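Local coordinates for protein suppressor of fused homolog (Drosophila melanogaster, PDB 6LPH) that probably binds and sequesters DNA-binding transcription factors, and is represented here by its N-terminal part, from a complex with Fu, at residues 194-206 with 229-242. Residues are numbered along the deposited sequence; the frame is centred on the assembly and turned at random.
Sequences CQIVGVFDDELEQ and WLVTNMDRQMSVFE
Arg236 grips Glu203 end-on where two helix starts meet beside the mixed sheet of the SUFU domain: NH2 reaches OE1 at 2.8 Å and NH1 reaches OE2 at 3.0 Å. Both bonds use the syn lone pairs, and carboxylate and guanidinium are nearly coplanar; NH2 also donates to Met238 O. Each carboxylate oxygen has a second donor. Val240 N, in the first turn of helix 240-243, meets OE1 at 2.7 Å almost head-on, whereas Phe200 N, at the N-cap of helix 201-219, approaches OE2 from above the carboxylate plane. One buried charge thus ties together two helix N-termini and a loop arginine, and these donors would probably favour its ionised form. With alanine in place of Glu203, the Arg236 guanidinium is likely to lose its countercharge and be less firmly held, and the amides of Phe200 and Val240 to lose this acceptor.

Alongside, Ser239 OG donates to the syn lone pair of Asp202 OD2 at 2.7 Å and also accepts from Glu242 N; Ser239 and Glu242 form a capping box. The serine hydroxyl sits between its own backbone N and carbonyl carbon (chi1 72°), which lets it serve both partners, while its CB lies over the Phe200 ring in a CH-pi contact. Phe200 CE2 lies over one face of the Arg236 guanidinium, the two planes 42° apart. The Phe241 ring meets Gln206 CB and CG with its CE1 and CZ.

Farther back along strand 189-199, the loop around Thr232 comes close at Gly198, whose N donates to Thr232 OG1; water 2 links Gly198 O to Arg236 NH1, and Val197 CG2 packs on Leu230 CB. At the far end Gln195, its OE1 bound by Arg107 of the neighbouring strand, sends NE2 to Trp229 O at 2.9 Å, a nearly straight bond (172°) lying in the plane of the glutamine amide.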
ATOM      1  N   CYS A 194       5.451   1.179   5.788  1.00 12.96           N
ATOM      2  CA  CYS A 194       6.241   0.568   4.729  1.00 12.33           C
ATOM      3  C   CYS A 194       5.485   0.700   3.417  1.00 12.80           C
ATOM      4  O   CYS A 194       4.464   0.024   3.189  1.00 11.62           O
ATOM      5  CB  CYS A 194       6.512  -0.909   5.041  1.00 14.13           C
ATOM      6  SG  CYS A 194       7.697  -1.048   6.393  1.00 18.43           S
ATOM      7  N   GLN A 195       5.990   1.572   2.549  1.00 11.97           N
ATOM      8  CA  GLN A 195       5.318   1.808   1.279  1.00 11.90           C
ATOM      9  C   GLN A 195       5.799   0.818   0.235  1.00 12.88           C
ATOM     10  O   GLN A 195       6.997   0.727  -0.094  1.00 13.02           O
ATOM     11  CB  GLN A 195       5.533   3.233   0.783  1.00 12.47           C
ATOM     12  CG  GLN A 195       4.752   3.554  -0.493  1.00 11.55           C
ATOM     13  CD  GLN A 195       4.965   4.976  -0.933  1.00 12.30           C
ATOM     14  OE1 GLN A 195       4.701   5.924  -0.178  1.00 13.49           O
ATOM     15  NE2 GLN A 195       5.462   5.146  -2.148  1.00 11.97           N
ATOM     16  N   ILE A 196       4.833   0.091  -0.301  1.00 14.00           N
ATOM     17  CA  ILE A 196       5.086  -0.873  -1.346  1.00 14.35           C
ATOM     18  C   ILE A 196       5.207  -0.113  -2.673  1.00 13.07           C
ATOM     19  O   ILE A 196       4.450   0.838  -2.922  1.00 13.02           O
ATOM     20  CB  ILE A 196       3.968  -1.945  -1.285  1.00 19.60           C
ATOM     21  CG1 ILE A 196       4.402  -3.115  -0.396  1.00 21.15           C
ATOM     22  CG2 ILE A 196       3.698  -2.611  -2.604  1.00 22.81           C
ATOM     23  CD1 ILE A 196       5.214  -2.765   0.802  1.00 22.91           C
ATOM     24  N   VAL A 197       6.183  -0.498  -3.504  1.00 13.49           N
ATOM     25  CA  VAL A 197       6.419   0.152  -4.825  1.00 12.35           C
ATOM     26  C   VAL A 197       6.488  -0.925  -5.897  1.00 11.34           C
ATOM     27  O   VAL A 197       7.326  -1.807  -5.811  1.00 11.11           O
ATOM     28  CB  VAL A 197       7.738   0.974  -4.838  1.00 12.00           C
ATOM     29  CG1 VAL A 197       7.983   1.680  -6.187  1.00 11.60           C
ATOM     30  CG2 VAL A 197       7.741   1.988  -3.723  1.00 11.89           C
ATOM     31  N   GLY A 198       5.627  -0.843  -6.916  1.00 12.04           N
ATOM     32  CA  GLY A 198       5.657  -1.840  -7.986  1.00 11.84           C
ATOM     33  C   GLY A 198       6.863  -1.579  -8.875  1.00 11.80           C
ATOM     34  O   GLY A 198       7.181  -0.427  -9.174  1.00 12.72           O
ATOM     35  N   VAL A 199       7.538  -2.647  -9.290  1.00 13.14           N
ATOM     36  CA  VAL A 199       8.755  -2.551 -10.098  1.00 13.21           C
ATOM     37  C   VAL A 199       8.803  -3.602 -11.232  1.00 14.09           C
ATOM     38  O   VAL A 199       8.114  -4.656 -11.191  1.00 14.48           O
ATOM     39  CB  VAL A 199      10.063  -2.645  -9.249  1.00 13.11           C
ATOM     40  CG1 VAL A 199      10.187  -1.461  -8.286  1.00 13.33           C
ATOM     41  CG2 VAL A 199      10.155  -3.971  -8.485  1.00 12.28           C
ATOM     42  N   PHE A 200       9.668  -3.327 -12.204  1.00 14.05           N
ATOM     43  CA  PHE A 200       9.934  -4.217 -13.349  1.00 14.81           C
ATOM     44  C   PHE A 200      10.799  -5.369 -12.871  1.00 15.51           C
ATOM     45  O   PHE A 200      11.417  -5.324 -11.765  1.00 15.28           O
ATOM     46  CB  PHE A 200      10.705  -3.456 -14.455  1.00 15.73           C
ATOM     47  CG  PHE A 200       9.839  -2.630 -15.367  1.00 17.35           C
ATOM     48  CD1 PHE A 200       9.809  -2.895 -16.737  1.00 20.37           C
ATOM     49  CD2 PHE A 200       9.075  -1.552 -14.870  1.00 16.20           C
ATOM     50  CE1 PHE A 200       9.012  -2.127 -17.587  1.00 22.08           C
ATOM     51  CE2 PHE A 200       8.274  -0.788 -15.721  1.00 18.81           C
ATOM     52  CZ  PHE A 200       8.235  -1.087 -17.082  1.00 19.45           C
ATOM     53  N   ASP A 201      10.840  -6.395 -13.699  1.00 17.19           N
ATOM     54  CA  ASP A 201      11.686  -7.552 -13.447  1.00 19.71           C
ATOM     55  C   ASP A 201      13.136  -7.148 -13.266  1.00 19.15           C
ATOM     56  O   ASP A 201      13.775  -7.655 -12.351  1.00 17.58           O
ATOM     57  CB  ASP A 201      11.616  -8.575 -14.591  1.00 20.28           C
ATOM     58  CG  ASP A 201      10.316  -9.386 -14.599  1.00 23.75           C
ATOM     59  OD1 ASP A 201       9.363  -9.081 -13.856  1.00 24.26           O
ATOM     60  OD2 ASP A 201      10.239 -10.345 -15.396  1.00 30.87           O
ATOM     61  N   ASP A 202      13.664  -6.272 -14.139  1.00 18.15           N
ATOM     62  CA  ASP A 202      15.086  -5.898 -14.027  1.00 18.43           C
ATOM     63  C   ASP A 202      15.357  -5.059 -12.772  1.00 17.04           C
ATOM     64  O   ASP A 202      16.407  -5.201 -12.135  1.00 17.66           O
ATOM     65  CB  ASP A 202      15.658  -5.246 -15.314  1.00 17.90           C
ATOM     66  CG  ASP A 202      14.939  -3.947 -15.721  1.00 20.35           C
ATOM     67  OD1 ASP A 202      13.850  -3.648 -15.193  1.00 22.61           O
ATOM     68  OD2 ASP A 202      15.461  -3.228 -16.604  1.00 23.08           O
ATOM     69  N   GLU A 203      14.392  -4.217 -12.401  1.00 16.02           N
ATOM     70  CA  GLU A 203      14.489  -3.428 -11.160  1.00 16.50           C
ATOM     71  C   GLU A 203      14.555  -4.359  -9.936  1.00 16.64           C
ATOM     72  O   GLU A 203      15.371  -4.160  -9.004  1.00 14.99           O
ATOM     73  CB  GLU A 203      13.315  -2.431 -11.067  1.00 15.86           C
ATOM     74  CG  GLU A 203      13.485  -1.233 -12.011  1.00 17.20           C
ATOM     75  CD  GLU A 203      12.201  -0.501 -12.402  1.00 14.58           C
ATOM     76  OE1 GLU A 203      12.312   0.426 -13.241  1.00 12.63           O
ATOM     77  OE2 GLU A 203      11.097  -0.819 -11.890  1.00 13.15           O
ATOM     78  N   LEU A 204      13.697  -5.378  -9.945  1.00 17.52           N
ATOM     79  CA  LEU A 204      13.696  -6.377  -8.876  1.00 19.02           C
ATOM     80  C   LEU A 204      15.036  -7.108  -8.869  1.00 17.86           C
ATOM     81  O   LEU A 204      15.668  -7.261  -7.821  1.00 18.73           O
ATOM     82  CB  LEU A 204      12.552  -7.391  -9.042  1.00 17.74           C
ATOM     83  CG  LEU A 204      12.783  -8.581  -8.107  1.00 19.92           C
ATOM     84  CD1 LEU A 204      12.432  -8.161  -6.687  1.00 21.37           C
ATOM     85  CD2 LEU A 204      12.044  -9.836  -8.549  1.00 19.34           C
ATOM     86  N   GLU A 205      15.473  -7.527 -10.049  1.00 18.52           N
ATOM     87  CA  GLU A 205      16.744  -8.253 -10.155  1.00 20.37           C
ATOM     88  C   GLU A 205      17.890  -7.467  -9.506  1.00 18.58           C
ATOM     89  O   GLU A 205      18.668  -8.031  -8.741  1.00 18.26           O
ATOM     90  CB  GLU A 205      17.050  -8.607 -11.622  1.00 21.46           C
ATOM     91  CG  GLU A 205      17.859  -9.879 -11.759  1.00 30.53           C
ATOM     92  CD  GLU A 205      17.275 -10.877 -12.770  1.00 39.02           C
ATOM     93  OE1 GLU A 205      18.063 -11.704 -13.270  1.00 34.99           O
ATOM     94  OE2 GLU A 205      16.040 -10.848 -13.074  1.00 43.89           O
ATOM     95  N   GLN A 206      17.958  -6.163  -9.782  1.00 17.41           N
ATOM     96  CA  GLN A 206      19.069  -5.350  -9.305  1.00 16.11           C
ATOM     97  C   GLN A 206      18.941  -4.966  -7.837  1.00 16.07           C
ATOM     98  O   GLN A 206      19.948  -4.790  -7.155  1.00 20.15           O
ATOM     99  CB  GLN A 206      19.326  -4.131 -10.209  1.00 17.90           C
ATOM    100  CG  GLN A 206      19.566  -4.494 -11.683  1.00 19.06           C
ATOM    101  CD  GLN A 206      20.700  -5.498 -11.915  1.00 22.78           C
ATOM    102  OE1 GLN A 206      20.690  -6.262 -12.905  1.00 25.03           O
ATOM    103  NE2 GLN A 206      21.689  -5.497 -11.019  1.00 22.38           N
ATOM    104  N   TRP A 229       7.999  10.652  -4.370  1.00 12.39           N
ATOM    105  CA  TRP A 229       7.236   9.809  -3.446  1.00 12.57           C
ATOM    106  C   TRP A 229       6.957   8.422  -3.927  1.00 12.67           C
ATOM    107  O   TRP A 229       6.119   7.730  -3.336  1.00 12.70           O
ATOM    108  CB  TRP A 229       5.917  10.470  -3.089  1.00 14.01           C
ATOM    109  CG  TRP A 229       6.040  11.635  -2.149  1.00 15.01           C
ATOM    110  CD1 TRP A 229       7.193  12.330  -1.768  1.00 14.67           C
ATOM    111  CD2 TRP A 229       4.936  12.325  -1.486  1.00 15.28           C
ATOM    112  NE1 TRP A 229       6.879  13.360  -0.925  1.00 15.89           N
ATOM    113  CE2 TRP A 229       5.542  13.416  -0.711  1.00 16.42           C
ATOM    114  CE3 TRP A 229       3.550  12.155  -1.461  1.00 13.32           C
ATOM    115  CZ2 TRP A 229       4.770  14.286   0.062  1.00 19.33           C
ATOM    116  CZ3 TRP A 229       2.782  13.034  -0.669  1.00 15.24           C
ATOM    117  CH2 TRP A 229       3.382  14.072   0.063  1.00 17.95           C
ATOM    118  N   LEU A 230       7.653   8.007  -4.990  1.00 13.26           N
ATOM    119  CA  LEU A 230       7.628   6.615  -5.472  1.00 12.25           C
ATOM    120  C   LEU A 230       6.199   6.124  -5.737  1.00 12.08           C
ATOM    121  O   LEU A 230       5.763   5.104  -5.226  1.00 11.45           O
ATOM    122  CB  LEU A 230       8.393   5.691  -4.504  1.00 11.96           C
ATOM    123  CG  LEU A 230       9.915   5.933  -4.452  1.00 14.54           C
ATOM    124  CD1 LEU A 230      10.580   5.226  -3.270  1.00 16.54           C
ATOM    125  CD2 LEU A 230      10.592   5.559  -5.770  1.00 16.93           C
ATOM    126  N   VAL A 231       5.466   6.884  -6.539  1.00 13.14           N
ATOM    127  CA  VAL A 231       4.134   6.497  -6.927  1.00 12.00           C
ATOM    128  C   VAL A 231       4.247   5.377  -7.960  1.00 11.79           C
ATOM    129  O   VAL A 231       5.043   5.461  -8.903  1.00 12.57           O
ATOM    130  CB  VAL A 231       3.367   7.705  -7.507  1.00 13.74           C
ATOM    131  CG1 VAL A 231       2.036   7.277  -8.150  1.00 12.53           C
ATOM    132  CG2 VAL A 231       3.154   8.753  -6.409  1.00 13.11           C
ATOM    133  N   THR A 232       3.453   4.336  -7.775  1.00 10.50           N
ATOM    134  CA  THR A 232       3.397   3.246  -8.769  1.00 11.40           C
ATOM    135  C   THR A 232       2.405   3.530  -9.903  1.00 11.94           C
ATOM    136  O   THR A 232       1.226   3.786  -9.635  1.00 11.42           O
ATOM    137  CB  THR A 232       2.978   1.939  -8.085  1.00 11.03           C
ATOM    138  OG1 THR A 232       3.923   1.631  -7.060  1.00 10.85           O
ATOM    139  CG2 THR A 232       2.882   0.770  -9.101  1.00 10.93           C
ATOM    140  N   ASN A 233       2.895   3.480 -11.158  1.00 12.71           N
ATOM    141  CA  ASN A 233       2.060   3.648 -12.344  1.00 13.35           C
ATOM    142  C   ASN A 233       1.964   2.292 -13.070  1.00 14.36           C
ATOM    143  O   ASN A 233       2.942   1.836 -13.651  1.00 14.88           O
ATOM    144  CB  ASN A 233       2.644   4.732 -13.282  1.00 14.84           C
ATOM    145  CG  ASN A 233       1.995   4.721 -14.657  1.00 19.52           C
ATOM    146  OD1 ASN A 233       0.876   4.235 -14.832  1.00 16.09           O
ATOM    147  ND2 ASN A 233       2.724   5.237 -15.664  1.00 26.01           N
ATOM    148  N   MET A 234       0.811   1.637 -12.996  1.00 14.12           N
ATOM    149  CA  MET A 234       0.666   0.264 -13.551  1.00 14.71           C
ATOM    150  C   MET A 234       0.843   0.201 -15.070  1.00 15.79           C
ATOM    151  O   MET A 234       1.074  -0.878 -15.622  1.00 17.22           O
ATOM    152  CB  MET A 234      -0.665  -0.375 -13.128  1.00 15.26           C
ATOM    153  CG  MET A 234      -0.826  -0.475 -11.596  1.00 15.55           C
ATOM    154  SD  MET A 234       0.448  -1.511 -10.790  1.00 17.34           S
ATOM    155  CE  MET A 234       0.025  -3.098 -11.514  1.00 15.76           C
ATOM    156  N   ASP A 235       0.754   1.356 -15.723  1.00 15.54           N
ATOM    157  CA  ASP A 235       0.893   1.446 -17.175  1.00 16.55           C
ATOM    158  C   ASP A 235       2.313   1.831 -17.586  1.00 18.02           C
ATOM    159  O   ASP A 235       2.560   2.105 -18.766  1.00 21.33           O
ATOM    160  CB  ASP A 235      -0.085   2.504 -17.740  1.00 21.38           C
ATOM    161  CG  ASP A 235      -1.532   2.161 -17.472  1.00 24.42           C
ATOM    162  OD1 ASP A 235      -1.914   0.984 -17.671  1.00 31.86           O
ATOM    163  OD2 ASP A 235      -2.296   3.069 -17.075  1.00 33.02           O
ATOM    164  N   ARG A 236       3.239   1.876 -16.628  1.00 17.07           N
ATOM    165  CA  ARG A 236       4.629   2.230 -16.964  1.00 19.20           C
ATOM    166  C   ARG A 236       5.206   1.277 -18.007  1.00 19.69           C
ATOM    167  O   ARG A 236       5.079   0.059 -17.884  1.00 20.87           O
ATOM    168  CB  ARG A 236       5.547   2.226 -15.737  1.00 18.81           C
ATOM    169  CG  ARG A 236       6.606   3.270 -15.911  1.00 22.09           C
ATOM    170  CD  ARG A 236       7.839   3.240 -15.036  1.00 16.60           C
ATOM    171  NE  ARG A 236       7.830   2.514 -13.762  1.00 13.65           N
ATOM    172  CZ  ARG A 236       8.897   1.803 -13.366  1.00 15.19           C
ATOM    173  NH1 ARG A 236       8.936   1.170 -12.196  1.00 12.81           N
ATOM    174  NH2 ARG A 236       9.955   1.711 -14.178  1.00 14.96           N
ATOM    175  N   GLN A 237       5.897   1.831 -18.986  1.00 19.15           N
ATOM    176  CA  GLN A 237       6.288   1.033 -20.158  1.00 24.01           C
ATOM    177  C   GLN A 237       7.742   0.617 -20.154  1.00 22.62           C
ATOM    178  O   GLN A 237       8.088  -0.389 -20.755  1.00 22.77           O
ATOM    179  CB  GLN A 237       5.944   1.756 -21.466  1.00 26.10           C
ATOM    180  CG  GLN A 237       4.458   1.724 -21.859  1.00 25.89           C
ATOM    181  CD  GLN A 237       3.830   0.340 -21.760  1.00 30.43           C
ATOM    182  OE1 GLN A 237       2.837   0.149 -21.065  1.00 33.15           O
ATOM    183  NE2 GLN A 237       4.425  -0.641 -22.432  1.00 37.43           N
ATOM    184  N   MET A 238       8.583   1.374 -19.452  1.00 23.22           N
ATOM    185  CA  MET A 238      10.034   1.166 -19.494  1.00 22.99           C
ATOM    186  C   MET A 238      10.594   1.226 -18.086  1.00 19.58           C
ATOM    187  O   MET A 238      10.091   1.999 -17.270  1.00 20.22           O
ATOM    188  CB  MET A 238      10.708   2.228 -20.376  1.00 22.74           C
ATOM    189  CG  MET A 238      10.577   1.948 -21.878  1.00 33.03           C
ATOM    190  SD  MET A 238      11.184   3.259 -22.962  1.00 47.34           S
ATOM    191  CE  MET A 238      12.956   3.104 -22.764  1.00 44.85           C
ATOM    192  N   SER A 239      11.615   0.406 -17.805  1.00 19.88           N
ATOM    193  CA  SER A 239      12.256   0.406 -16.495  1.00 15.79           C
ATOM    194  C   SER A 239      13.197   1.568 -16.406  1.00 16.51           C
ATOM    195  O   SER A 239      13.550   2.196 -17.423  1.00 17.95           O
ATOM    196  CB  SER A 239      13.045  -0.881 -16.247  1.00 17.09           C
ATOM    197  OG  SER A 239      14.220  -0.904 -17.035  1.00 19.80           O
ATOM    198  N   VAL A 240      13.655   1.830 -15.186  1.00 16.60           N
ATOM    199  CA  VAL A 240      14.580   2.926 -14.954  1.00 16.11           C
ATOM    200  C   VAL A 240      15.883   2.713 -15.731  1.00 16.72           C
ATOM    201  O   VAL A 240      16.494   3.671 -16.222  1.00 17.81           O
ATOM    202  CB  VAL A 240      14.844   3.113 -13.439  1.00 17.41           C
ATOM    203  CG1 VAL A 240      15.675   1.954 -12.868  1.00 17.02           C
ATOM    204  CG2 VAL A 240      15.483   4.471 -13.175  1.00 16.61           C
ATOM    205  N   PHE A 241      16.308   1.452 -15.838  1.00 16.36           N
ATOM    206  CA  PHE A 241      17.534   1.126 -16.541  1.00 16.96           C
ATOM    207  C   PHE A 241      17.385   1.319 -18.059  1.00 18.92           C
ATOM    208  O   PHE A 241      18.372   1.603 -18.744  1.00 22.04           O
ATOM    209  CB  PHE A 241      17.966  -0.318 -16.207  1.00 17.64           C
ATOM    210  CG  PHE A 241      18.182  -0.554 -14.738  1.00 18.02           C
ATOM    211  CD1 PHE A 241      17.336  -1.407 -14.021  1.00 17.98           C
ATOM    212  CD2 PHE A 241      19.199   0.111 -14.061  1.00 16.59           C
ATOM    213  CE1 PHE A 241      17.517  -1.601 -12.662  1.00 19.42           C
ATOM    214  CE2 PHE A 241      19.386  -0.081 -12.701  1.00 19.70           C
ATOM    215  CZ  PHE A 241      18.545  -0.938 -11.996  1.00 16.68           C
ATOM    216  N   GLU A 242      16.173   1.130 -18.582  1.00 21.43           N
ATOM    217  CA  GLU A 242      15.874   1.446 -19.997  1.00 21.84           C
ATOM    218  C   GLU A 242      15.821   2.957 -20.201  1.00 22.45           C
ATOM    219  O   GLU A 242      16.345   3.463 -21.191  1.00 27.75           O
ATOM    220  CB  GLU A 242      14.534   0.856 -20.459  1.00 25.38           C
ATOM    221  CG  GLU A 242      14.493  -0.646 -20.605  1.00 31.28           C
ATOM    222  CD  GLU A 242      13.090  -1.147 -20.892  1.00 30.33           C
ATOM    223  OE1 GLU A 242      12.317  -1.375 -19.934  1.00 25.66           O
ATOM    224  OE2 GLU A 242      12.759  -1.320 -22.083  1.00 43.17           O
TER
HETATM  225  O   HOH W   1       3.830   2.901  -4.539  1.00 11.18           O
HETATM  226  O   HOH W   2       7.293   2.131  -9.916  1.00 20.41           O
HETATM  227  O   HOH W   3      13.646  -3.663 -18.643  1.00 38.05           O